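Local coordinates for protein tautomerase (Bordetella trematum, PDB 6VVR) that is of unknown specific function but belongs to the tautomerase superfamily, each chain of its trimer packing two long helices against one face of a four-stranded mixed sheet, at residues A[4-9]-A[62-67]; A[21-26]-A[81-86]; A[17-22]-A[89-94]; A[29-34]-A[77-82]. One frame throughout, in Å; residues are numbered along the deposited sequence.

Contact 1. Residues A[4-9]-A[62-67]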
loop_
_atom_site.group_PDB
_atom_site.type_symbol
_atom_site.label_atom_id
_atom_site.label_comp_id
_atom_site.label_asym_id
_atom_site.label_seq_id
_atom_site.Cartn_x
_atom_site.Cartn_y
_atom_site.Cartn_z
ATOM N N ASN A 4 -0.488 -7.605 -1.452
ATOM C CA ASN A 4 0.691 -7.127 -2.153
ATOM C C ASN A 4 1.901 -7.471 -1.307
ATOM O O ASN A 4 1.927 -7.193 -0.099
ATOM C CB ASN A 4 0.611 -5.632 -2.496
ATOM C CG ASN A 4 0.243 -4.770 -1.327
ATOM O OD1 ASN A 4 1.113 -4.156 -0.700
ATOM N ND2 ASN A 4 -1.049 -4.670 -1.050
ATOM N N VAL A 5 2.875 -8.117 -1.944
ATOM C CA VAL A 5 3.956 -8.821 -1.273
ATOM C C VAL A 5 5.274 -8.195 -1.688
ATOM O O VAL A 5 5.483 -7.880 -2.865
ATOM C CB VAL A 5 3.939 -10.319 -1.625
ATOM C CG1 VAL A 5 4.974 -11.071 -0.794
ATOM C CG2 VAL A 5 2.548 -10.864 -1.414
ATOM N N HIS A 6 6.174 -8.046 -0.724
ATOM C CA HIS A 6 7.387 -7.260 -0.893
ATOM C C HIS A 6 8.542 -8.092 -0.368
ATOM O O HIS A 6 8.552 -8.439 0.814
ATOM C CB HIS A 6 7.254 -5.934 -0.136
ATOM C CG HIS A 6 6.012 -5.177 -0.496
ATOM N ND1 HIS A 6 6.004 -4.171 -1.439
ATOM C CD2 HIS A 6 4.730 -5.308 -0.074
ATOM C CE1 HIS A 6 4.775 -3.699 -1.566
ATOM N NE2 HIS A 6 3.983 -4.374 -0.752
ATOM N N ILE A 7 9.473 -8.465 -1.249
ATOM C CA ILE A 7 10.543 -9.392 -0.898
ATOM C C ILE A 7 11.863 -8.836 -1.408
ATOM O O ILE A 7 11.908 -7.929 -2.238
ATOM C CB ILE A 7 10.311 -10.816 -1.449
ATOM C CG1 ILE A 7 10.303 -10.815 -2.970
ATOM C CG2 ILE A 7 9.010 -11.394 -0.913
ATOM C CD1 ILE A 7 10.270 -12.218 -3.571
ATOM N N MET A 8 12.948 -9.394 -0.887
ATOM C CA MET A 8 14.272 -9.007 -1.336
ATOM C C MET A 8 14.547 -9.610 -2.708
ATOM O O MET A 8 14.083 -10.711 -3.028
ATOM C CB MET A 8 15.340 -9.476 -0.342
ATOM C CG MET A 8 15.123 -9.005 1.089
ATOM S SD MET A 8 14.856 -7.230 1.151
ATOM C CE MET A 8 16.428 -6.604 0.576
ATOM N N GLN A 9 15.296 -8.871 -3.522
ATOM C CA GLN A 9 15.859 -9.436 -4.742
ATOM C C GLN A 9 16.685 -10.672 -4.410
ATOM O O GLN A 9 17.277 -10.781 -3.335
ATOM C CB GLN A 9 16.754 -8.413 -5.448
ATOM C CG GLN A 9 16.035 -7.317 -6.203
ATOM C CD GLN A 9 17.007 -6.367 -6.884
ATOM O OE1 GLN A 9 18.221 -6.570 -6.838
ATOM N NE2 GLN A 9 16.478 -5.321 -7.509
ATOM N N LEU A 62 7.433 -8.661 3.461
ATOM C CA LEU A 62 6.243 -7.971 3.936
ATOM C C LEU A 62 5.046 -8.413 3.111
ATOM O O LEU A 62 5.097 -8.367 1.880
ATOM C CB LEU A 62 6.420 -6.454 3.836
ATOM C CG LEU A 62 5.176 -5.639 4.197
ATOM C CD1 LEU A 62 4.848 -5.778 5.697
ATOM C CD2 LEU A 62 5.371 -4.180 3.799
ATOM N N VAL A 63 3.980 -8.848 3.785
ATOM C CA VAL A 63 2.713 -9.178 3.136
ATOM C C VAL A 63 1.667 -8.194 3.645
ATOM O O VAL A 63 1.326 -8.204 4.832
ATOM C CB VAL A 63 2.283 -10.633 3.403
ATOM C CG1 VAL A 63 0.989 -10.959 2.652
ATOM C CG2 VAL A 63 3.391 -11.627 3.007
ATOM N N ASN A 64 1.163 -7.344 2.754
ATOM C CA ASN A 64 0.051 -6.455 3.054
ATOM C C ASN A 64 -1.240 -7.062 2.528
ATOM O O ASN A 64 -1.315 -7.438 1.350
ATOM C CB ASN A 64 0.267 -5.083 2.416
ATOM C CG ASN A 64 1.448 -4.346 3.006
ATOM O OD1 ASN A 64 1.757 -4.490 4.189
ATOM N ND2 ASN A 64 2.116 -3.547 2.180
ATOM N N VAL A 65 -2.259 -7.134 3.387
ATOM C CA VAL A 65 -3.539 -7.762 3.063
ATOM C C VAL A 65 -4.642 -6.732 3.248
ATOM O O VAL A 65 -4.876 -6.262 4.370
ATOM C CB VAL A 65 -3.823 -8.986 3.944
ATOM C CG1 VAL A 65 -5.121 -9.664 3.490
ATOM C CG2 VAL A 65 -2.642 -9.950 3.952
ATOM N N ASP A 66 -5.315 -6.378 2.155
ATOM C CA ASP A 66 -6.553 -5.620 2.229
ATOM C C ASP A 66 -7.690 -6.623 2.127
ATOM O O ASP A 66 -7.801 -7.339 1.124
ATOM C CB ASP A 66 -6.640 -4.576 1.115
ATOM C CG ASP A 66 -5.599 -3.486 1.261
ATOM O OD1 ASP A 66 -5.381 -3.002 2.388
ATOM O OD2 ASP A 66 -4.984 -3.117 0.254
ATOM N N LEU A 67 -8.496 -6.722 3.177
ATOM C CA LEU A 67 -9.553 -7.719 3.207
ATOM C C LEU A 67 -10.828 -7.136 3.800
ATOM O O LEU A 67 -10.804 -6.183 4.582
ATOM C CB LEU A 67 -9.136 -8.975 3.986
ATOM C CG LEU A 67 -9.231 -8.956 5.512
ATOM C CD1 LEU A 67 -9.035 -10.357 6.070
ATOM C CD2 LEU A 67 -8.204 -7.989 6.089
#

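Contact 2. Residues A[21-26]-A[81-86]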
loop_
_atom_site.group_PDB
_atom_site.type_symbol
_atom_site.label_atom_id
_atom_site.label_comp_id
_atom_site.label_asym_id
_atom_site.label_seq_id
_atom_site.Cartn_x
_atom_site.Cartn_y
_atom_site.Cartn_z
ATOM N N LYS A 21 1.673 -19.033 -5.068
ATOM C CA LYS A 21 0.731 -20.122 -4.845
ATOM C C LYS A 21 0.578 -20.427 -3.361
ATOM O O LYS A 21 -0.539 -20.667 -2.884
ATOM C CB LYS A 21 1.191 -21.369 -5.596
ATOM C CG LYS A 21 1.196 -21.207 -7.101
ATOM C CD LYS A 21 1.517 -22.535 -7.773
ATOM C CE LYS A 21 1.484 -22.420 -9.284
ATOM N NZ LYS A 21 1.261 -23.754 -9.929
ATOM N N ALA A 22 1.688 -20.443 -2.616
ATOM C CA ALA A 22 1.600 -20.753 -1.191
ATOM C C ALA A 22 0.831 -19.678 -0.437
ATOM O O ALA A 22 0.101 -19.982 0.509
ATOM C CB ALA A 22 2.992 -20.931 -0.585
ATOM N N LEU A 23 0.994 -18.412 -0.828
ATOM C CA LEU A 23 0.237 -17.353 -0.170
ATOM C C LEU A 23 -1.246 -17.489 -0.470
ATOM O O LEU A 23 -2.085 -17.366 0.431
ATOM C CB LEU A 23 0.750 -15.990 -0.622
ATOM C CG LEU A 23 2.160 -15.627 -0.153
ATOM C CD1 LEU A 23 2.518 -14.296 -0.756
ATOM C CD2 LEU A 23 2.233 -15.556 1.365
ATOM N N SER A 24 -1.586 -17.768 -1.731
ATOM C CA SER A 24 -2.992 -17.908 -2.094
ATOM C C SER A 24 -3.630 -19.060 -1.324
ATOM O O SER A 24 -4.680 -18.896 -0.692
ATOM C CB SER A 24 -3.121 -18.109 -3.604
ATOM O OG SER A 24 -4.460 -18.427 -3.963
ATOM N N ASP A 25 -2.982 -20.227 -1.327
ATOM C CA ASP A 25 -3.496 -21.354 -0.546
ATOM C C ASP A 25 -3.569 -21.034 0.942
ATOM O O ASP A 25 -4.486 -21.482 1.635
ATOM C CB ASP A 25 -2.633 -22.595 -0.759
ATOM C CG ASP A 25 -3.345 -23.865 -0.359
ATOM O OD1 ASP A 25 -4.520 -24.064 -0.762
ATOM O OD2 ASP A 25 -2.752 -24.657 0.403
ATOM N N ALA A 26 -2.617 -20.255 1.457
ATOM C CA ALA A 26 -2.654 -19.916 2.876
ATOM C C ALA A 26 -3.880 -19.081 3.199
ATOM O O ALA A 26 -4.471 -19.224 4.275
ATOM C CB ALA A 26 -1.376 -19.179 3.288
ATOM N N LEU A 81 -0.606 -15.843 10.878
ATOM C CA LEU A 81 0.296 -16.959 11.130
ATOM C C LEU A 81 0.537 -17.764 9.861
ATOM O O LEU A 81 1.686 -18.096 9.546
ATOM C CB LEU A 81 -0.281 -17.850 12.232
ATOM C CG LEU A 81 0.551 -19.010 12.785
ATOM C CD1 LEU A 81 1.852 -18.508 13.394
ATOM C CD2 LEU A 81 -0.260 -19.764 13.835
ATOM N N ALA A 82 -0.532 -18.074 9.121
ATOM C CA ALA A 82 -0.398 -18.897 7.924
ATOM C C ALA A 82 0.374 -18.169 6.831
ATOM O O ALA A 82 1.159 -18.785 6.101
ATOM C CB ALA A 82 -1.778 -19.322 7.415
ATOM N N LEU A 83 0.150 -16.861 6.686
ATOM C CA LEU A 83 0.909 -16.103 5.696
ATOM C C LEU A 83 2.379 -15.998 6.087
ATOM O O LEU A 83 3.264 -16.180 5.243
ATOM C CB LEU A 83 0.295 -14.714 5.515
ATOM C CG LEU A 83 -1.075 -14.711 4.828
ATOM C CD1 LEU A 83 -1.692 -13.327 4.893
ATOM C CD2 LEU A 83 -0.956 -15.189 3.380
ATOM N N ASN A 84 2.665 -15.714 7.364
ATOM C CA ASN A 84 4.055 -15.667 7.810
ATOM C C ASN A 84 4.769 -16.980 7.500
ATOM O O ASN A 84 5.868 -16.984 6.933
ATOM C CB ASN A 84 4.127 -15.342 9.308
ATOM C CG ASN A 84 5.422 -14.596 9.698
ATOM O OD1 ASN A 84 6.451 -15.220 9.967
ATOM N ND2 ASN A 84 5.361 -13.265 9.741
ATOM N N GLN A 85 4.146 -18.107 7.843
ATOM C CA GLN A 85 4.769 -19.406 7.590
ATOM C C GLN A 85 4.894 -19.702 6.097
ATOM O O GLN A 85 5.884 -20.313 5.672
ATOM C CB GLN A 85 3.985 -20.511 8.313
ATOM C CG GLN A 85 4.044 -20.396 9.855
ATOM C CD GLN A 85 2.990 -21.244 10.569
ATOM O OE1 GLN A 85 2.061 -21.751 9.949
ATOM N NE2 GLN A 85 3.125 -21.374 11.893
ATOM N N ALA A 86 3.926 -19.267 5.284
ATOM C CA ALA A 86 4.031 -19.456 3.839
ATOM C C ALA A 86 5.244 -18.731 3.267
ATOM O O ALA A 86 5.959 -19.271 2.413
ATOM C CB ALA A 86 2.743 -18.984 3.156
#

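Contact 3. Residues A[17-22]-A[89-94]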
loop_
_atom_site.group_PDB
_atom_site.type_symbol
_atom_site.label_atom_id
_atom_site.label_comp_id
_atom_site.label_asym_id
_atom_site.label_seq_id
_atom_site.Cartn_x
_atom_site.Cartn_y
_atom_site.Cartn_z
ATOM N N THR A 17 7.278 -18.011 -7.903
ATOM C CA THR A 17 6.037 -18.673 -8.305
ATOM C C THR A 17 5.440 -19.474 -7.159
ATOM O O THR A 17 4.235 -19.382 -6.880
ATOM C CB THR A 17 6.296 -19.600 -9.493
ATOM O OG1 THR A 17 6.637 -18.820 -10.637
ATOM C CG2 THR A 17 5.070 -20.445 -9.792
ATOM N N ALA A 18 6.261 -20.295 -6.505
ATOM C CA ALA A 18 5.770 -21.108 -5.401
ATOM C C ALA A 18 5.284 -20.242 -4.254
ATOM O O ALA A 18 4.309 -20.595 -3.582
ATOM C CB ALA A 18 6.862 -22.065 -4.921
ATOM N N LEU A 19 5.938 -19.100 -4.030
ATOM C CA LEU A 19 5.498 -18.197 -2.973
ATOM C C LEU A 19 4.082 -17.700 -3.241
ATOM O O LEU A 19 3.224 -17.732 -2.355
ATOM C CB LEU A 19 6.475 -17.022 -2.854
ATOM C CG LEU A 19 5.980 -15.836 -2.013
ATOM C CD1 LEU A 19 5.860 -16.233 -0.537
ATOM C CD2 LEU A 19 6.878 -14.619 -2.172
ATOM N N LEU A 20 3.818 -17.243 -4.467
ATOM C CA LEU A 20 2.486 -16.747 -4.809
ATOM C C LEU A 20 1.423 -17.811 -4.582
ATOM O O LEU A 20 0.376 -17.543 -3.982
ATOM C CB LEU A 20 2.458 -16.268 -6.261
ATOM C CG LEU A 20 3.219 -14.982 -6.564
ATOM C CD1 LEU A 20 3.314 -14.774 -8.071
ATOM C CD2 LEU A 20 2.540 -13.802 -5.871
ATOM N N LYS A 21 1.673 -19.033 -5.068
ATOM C CA LYS A 21 0.731 -20.122 -4.845
ATOM C C LYS A 21 0.578 -20.427 -3.361
ATOM O O LYS A 21 -0.539 -20.667 -2.884
ATOM C CB LYS A 21 1.191 -21.369 -5.596
ATOM C CG LYS A 21 1.196 -21.207 -7.101
ATOM C CD LYS A 21 1.517 -22.535 -7.773
ATOM C CE LYS A 21 1.484 -22.420 -9.284
ATOM N NZ LYS A 21 1.261 -23.754 -9.929
ATOM N N ALA A 22 1.688 -20.443 -2.616
ATOM C CA ALA A 22 1.600 -20.753 -1.191
ATOM C C ALA A 22 0.831 -19.678 -0.437
ATOM O O ALA A 22 0.101 -19.982 0.509
ATOM C CB ALA A 22 2.992 -20.931 -0.585
ATOM N N ALA A 89 8.557 -20.523 4.617
ATOM C CA ALA A 89 8.806 -21.806 3.967
ATOM C C ALA A 89 9.198 -21.623 2.505
ATOM O O ALA A 89 10.191 -22.203 2.043
ATOM C CB ALA A 89 7.579 -22.702 4.085
ATOM N N SER A 90 8.437 -20.811 1.762
ATOM C CA SER A 90 8.665 -20.697 0.321
ATOM C C SER A 90 10.016 -20.077 0.000
ATOM O O SER A 90 10.649 -20.427 -0.999
ATOM C CB SER A 90 7.552 -19.877 -0.331
ATOM O OG SER A 90 6.283 -20.401 -0.026
ATOM N N LEU A 91 10.468 -19.138 0.807
ATOM C CA LEU A 91 11.686 -18.391 0.518
ATOM C C LEU A 91 12.874 -18.828 1.365
ATOM O O LEU A 91 13.959 -18.252 1.226
ATOM C CB LEU A 91 11.448 -16.882 0.722
ATOM C CG LEU A 91 10.296 -16.274 -0.084
ATOM C CD1 LEU A 91 10.340 -14.748 -0.035
ATOM C CD2 LEU A 91 10.319 -16.765 -1.518
ATOM N N GLY A 92 12.701 -19.823 2.231
ATOM C CA GLY A 92 13.795 -20.235 3.100
ATOM C C GLY A 92 14.233 -19.134 4.040
ATOM O O GLY A 92 15.436 -18.920 4.241
ATOM N N MET A 93 13.274 -18.400 4.591
ATOM C CA MET A 93 13.543 -17.255 5.443
ATOM C C MET A 93 13.219 -17.581 6.887
ATOM O O MET A 93 12.385 -18.442 7.178
ATOM C CB MET A 93 12.691 -16.056 5.038
ATOM C CG MET A 93 13.094 -15.377 3.787
ATOM S SD MET A 93 11.947 -14.010 3.659
ATOM C CE MET A 93 12.463 -12.998 5.040
ATOM N N ASP A 94 13.853 -16.832 7.783
ATOM C CA ASP A 94 13.485 -16.848 9.190
ATOM C C ASP A 94 12.194 -16.061 9.391
ATOM O O ASP A 94 12.064 -14.933 8.905
ATOM C CB ASP A 94 14.607 -16.252 10.036
ATOM C CG ASP A 94 14.456 -16.572 11.514
ATOM O OD1 ASP A 94 13.321 -16.490 12.034
ATOM O OD2 ASP A 94 15.475 -16.905 12.159
#

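Contact 4. Residues A[29-34]-A[77-82]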
loop_
_atom_site.group_PDB
_atom_site.type_symbol
_atom_site.label_atom_id
_atom_site.label_comp_id
_atom_site.label_asym_id
_atom_site.label_seq_id
_atom_site.Cartn_x
_atom_site.Cartn_y
_atom_site.Cartn_z
ATOM N N GLN A 29 -6.920 -21.582 3.087
ATOM C CA GLN A 29 -6.972 -22.554 4.178
ATOM C C GLN A 29 -7.257 -21.881 5.513
ATOM O O GLN A 29 -8.021 -22.410 6.332
ATOM C CB GLN A 29 -5.666 -23.352 4.244
ATOM C CG GLN A 29 -5.496 -24.388 3.125
ATOM C CD GLN A 29 -6.759 -25.211 2.872
ATOM O OE1 GLN A 29 -7.362 -25.125 1.802
ATOM N NE2 GLN A 29 -7.158 -26.013 3.856
ATOM N N SER A 30 -6.675 -20.702 5.747
ATOM C CA SER A 30 -6.733 -20.128 7.084
ATOM C C SER A 30 -8.072 -19.464 7.379
ATOM O O SER A 30 -8.564 -19.567 8.507
ATOM C CB SER A 30 -5.585 -19.133 7.286
ATOM O OG SER A 30 -5.769 -17.975 6.500
ATOM N N ILE A 31 -8.688 -18.785 6.409
ATOM C CA ILE A 31 -9.937 -18.077 6.665
ATOM C C ILE A 31 -11.089 -18.541 5.780
ATOM O O ILE A 31 -12.194 -18.003 5.893
ATOM C CB ILE A 31 -9.756 -16.551 6.546
ATOM C CG1 ILE A 31 -9.592 -16.133 5.085
ATOM C CG2 ILE A 31 -8.560 -16.092 7.386
ATOM C CD1 ILE A 31 -9.631 -14.627 4.872
ATOM N N GLY A 32 -10.873 -19.521 4.913
ATOM C CA GLY A 32 -11.961 -20.034 4.102
ATOM C C GLY A 32 -12.485 -19.070 3.060
ATOM O O GLY A 32 -13.657 -19.163 2.678
ATOM N N ALA A 33 -11.659 -18.128 2.602
ATOM C CA ALA A 33 -12.089 -17.217 1.559
ATOM C C ALA A 33 -12.278 -17.983 0.251
ATOM O O ALA A 33 -11.526 -18.914 -0.037
ATOM C CB ALA A 33 -11.064 -16.100 1.362
ATOM N N PRO A 34 -13.279 -17.617 -0.551
ATOM C CA PRO A 34 -13.405 -18.232 -1.878
ATOM C C PRO A 34 -12.160 -17.950 -2.701
ATOM O O PRO A 34 -11.647 -16.830 -2.712
ATOM C CB PRO A 34 -14.640 -17.550 -2.480
ATOM C CG PRO A 34 -15.331 -16.869 -1.337
ATOM C CD PRO A 34 -14.252 -16.535 -0.352
ATOM N N ALA A 77 -5.886 -13.922 13.306
ATOM C CA ALA A 77 -4.655 -14.497 13.841
ATOM C C ALA A 77 -4.200 -15.690 13.011
ATOM O O ALA A 77 -3.012 -15.815 12.690
ATOM C CB ALA A 77 -4.852 -14.895 15.306
ATOM N N ALA A 78 -5.130 -16.578 12.653
ATOM C CA ALA A 78 -4.792 -17.710 11.797
ATOM C C ALA A 78 -4.217 -17.244 10.468
ATOM O O ALA A 78 -3.284 -17.859 9.934
ATOM C CB ALA A 78 -6.031 -18.573 11.561
ATOM N N LEU A 79 -4.763 -16.155 9.918
ATOM C CA LEU A 79 -4.313 -15.667 8.616
ATOM C C LEU A 79 -2.894 -15.105 8.694
ATOM O O LEU A 79 -2.058 -15.407 7.840
ATOM C CB LEU A 79 -5.299 -14.616 8.084
ATOM C CG LEU A 79 -4.993 -13.897 6.765
ATOM C CD1 LEU A 79 -4.926 -14.859 5.581
ATOM C CD2 LEU A 79 -6.048 -12.816 6.515
ATOM N N ILE A 80 -2.610 -14.278 9.708
ATOM C CA ILE A 80 -1.262 -13.731 9.886
ATOM C C ILE A 80 -0.257 -14.857 10.054
ATOM O O ILE A 80 0.823 -14.852 9.450
ATOM C CB ILE A 80 -1.221 -12.776 11.098
ATOM C CG1 ILE A 80 -2.034 -11.510 10.813
ATOM C CG2 ILE A 80 0.222 -12.444 11.475
ATOM C CD1 ILE A 80 -2.273 -10.652 12.039
ATOM N N LEU A 81 -0.606 -15.843 10.878
ATOM C CA LEU A 81 0.296 -16.959 11.130
ATOM C C LEU A 81 0.537 -17.764 9.861
ATOM O O LEU A 81 1.686 -18.096 9.546
ATOM C CB LEU A 81 -0.281 -17.850 12.232
ATOM C CG LEU A 81 0.551 -19.010 12.785
ATOM C CD1 LEU A 81 1.852 -18.508 13.394
ATOM C CD2 LEU A 81 -0.260 -19.764 13.835
ATOM N N ALA A 82 -0.532 -18.074 9.121
ATOM C CA ALA A 82 -0.398 -18.897 7.924
ATOM C C ALA A 82 0.374 -18.169 6.831
ATOM O O ALA A 82 1.159 -18.785 6.101
ATOM C CB ALA A 82 -1.778 -19.322 7.415
#

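Contact 1. Residues A[4-9]-A[62-67]
Asn4 crosses obliquely over the side chain of Asn64, their amide planes 61° apart, and its OD1 receives ND2 of Asn64 at 3.1 Å. That donor arrives from above the Asn4 carbonyl plane. A lone pair of the oxygen is used by His6, whose NE2 reaches Asn4 OD1 at 2.9 Å, in the plane of the ring and almost straight (170° at the hydrogen). One amide oxygen is thus gripped by two donors. To reach this place the Asn4 side chain accepts the crowded position between backbone N and carbonyl carbon (chi1 50°). An amide suits the site because its oxygen can take both N-H groups. The far ring nitrogen, His6 ND1, is hydrogen-bonded to Tyr45 OH, so the imidazole is held at both ends.

Beneath the polar cluster runs the antiparallel pairing of the two central strands of the tautomerase sheet. Asn4 with Asn64 and His6 with Leu62 are hydrogen-bonded pairs: Asn4 N meets Asn64 O at 2.9 Å, and His6 N meets Leu62 O at 2.8 Å. Between them Val5 and Val63 form a non-hydrogen-bonded pair on the other face, where branched apolar side chains suit the floor beneath the helices; CG1 of Val5 and CG2 of Val63 lie side by side 4.2 Å apart. On the face carrying His6 and Leu62, Ile41 and Leu2 of the second subunit pack against these two residues. Farther along, Asp66 forms salt bridges with Arg103 of its own chain and with Arg103 of the third subunit.

Contact 2. Residues A[21-26]-A[81-86]
The side chains meet entirely through methyl groups, and some of these methyls also touch backbone carbonyl oxygens. CD2 of Leu23 meets CD2 of Leu83 at 3.8 Å, the two side chains crossing at about a right angle. The same Leu23 CD2 also touches Ala86 CB at 3.9 Å, and reciprocally Leu83 CD2 lies 4.0 Å from Ala26 CB. The alanines complete the seam: Ala26 CB and Ala86 CB are 4.1 Å apart, and Ala22 pairs with Ala86 as Ala26 does with Ala82. So small a side chain lets CB rest near the opposing backbone, as where Ala26 CB stands 3.8 Å from Ala82 O.

The arrangement is the antiparallel helix pair that lies on the sheet of the tautomerase fold, the local axes 9.0 Å apart and 164° between their directions. Alanine at four of the six touching positions fits so close an approach, while the two leucines fill the side nearer the sheet. Both have CG beside the backbone N (chi1 -68° in Leu23, -69° in Leu83), and each reaches the strands through its other methyl: Leu23 CD1 packs on Val5, Leu83 CD1 on Val65. On the flanks, Ser24 packs on Ile51 of the third subunit and Asn84 on Gly115 of the second.

Contact 3. Residues A[17-22]-A[89-94]
Leu19 holds CG anti to its backbone N (chi1 167°), whereas Leu91 keeps CG beside the N (chi1 -56°), and with these torsions the two leucines cross obliquely. CD2 of Leu19 then meets CD1 of Leu91 at 4.1 Å. The site lies where helix 73-91 finishes in a Schellman motif: Gly92 has left helical angles with positive phi, a conformation easily adopted without a side chain, and its N makes a weak bond back to Ala89 O. The closing turn rests on an early part of the antiparallel partner, helix 13-31.

Ser90 can sit close against helix 13-31 because it is small. Its CB lies 3.7 Å from Leu19 CA, so one backbone comes nearly down on the other's side chain, and Leu19 CD1 touches the same CB at 4.0 Å. Both leucines also pack on Ile7 of the sheet, where their bulk is buried and apolar.

A hydroxyl in this mostly apolar seam has a partner within its own helix. With chi1 of -54° the serine places its oxygen beside the backbone N, where it is hydrogen-bonded to Ala86 O one turn back. The same Ser90 OG lies 3.4 Å from Ala22 CB across the interface.

Contact 4. Residues A[29-34]-A[77-82]
Apolar contact is carried chiefly by Ile31 and Leu79, whose side chains cross obliquely. The branch methyl CG2 of Ile31 presses on Leu79 CB at 3.6 Å. Ile31 has CG1 in the crowded position between backbone N and carbonyl carbon (chi1 73°), which leaves CG2 beside the N, where it does the touching. Leu79 has CG anti to its N (chi1 176°), carrying the isobutyl group along the inner side of the interface. Ser30 CB and Ala82 CB are in van der Waals contact at 3.8 Å.

The polar atoms enter only as neighbours, for no hydrogen bond links the two segments. Ser30 OG lies 3.4 Å from Leu79 CD1 and 3.5 Å from Leu79 CA, close van der Waals contacts for the oxygen. Its hydrogen bond is intrahelical, with Ala26 O, and the crowded torsion (chi1 69°) puts it within reach of that carbonyl. Serine suits the place because it is nearly as slim as alanine and its hydroxyl is satisfied one turn back.

Backbone contact follows from the small residues. Ser30 CB approaches Ala78 O at 3.7 Å, while Ala78 CB is 4.1 Å from Ser30 O. Just beyond Ile31, Gly32 takes up a positive phi, easily reached without a CB, and the chain leaves helical geometry.

The contact joins the last turn of helix 13-31 to the first half of helix 73-91. Below it Leu79 packs on Leu67 of strand 61-68 and Leu102 of strand 98-105, Ile31 touches Pro1 and Arg71 in the loops, and on the side of helix 73-91 turned away from helix 13-31, Ile80 packs on strand 98-105 and on Gly115 of the second subunit.

In the fold
From the N terminus the chain runs through strand 2-8 into helix 13-31, passes strand 39-45 and a small hairpin, then returns through strand 61-68 into helix 73-91 and ends the sheet with strand 98-105. Contact 1 closes the strand-to-strand loop. Contacts 3, 2 and 4 succeed one another along the antiparallel helix pair, contact 4 being nested inside the loop closed by contact 3. Contact 1 crosses all three, since its second strand lies between the two helices in sequence. Contact 2, at the middle of the seam, shares residues with both its neighbours. Val5, Ile7, Val63, Val65 and Leu67 carry packing from sheet to helices, so that the helix pair and the sheet form one layered core.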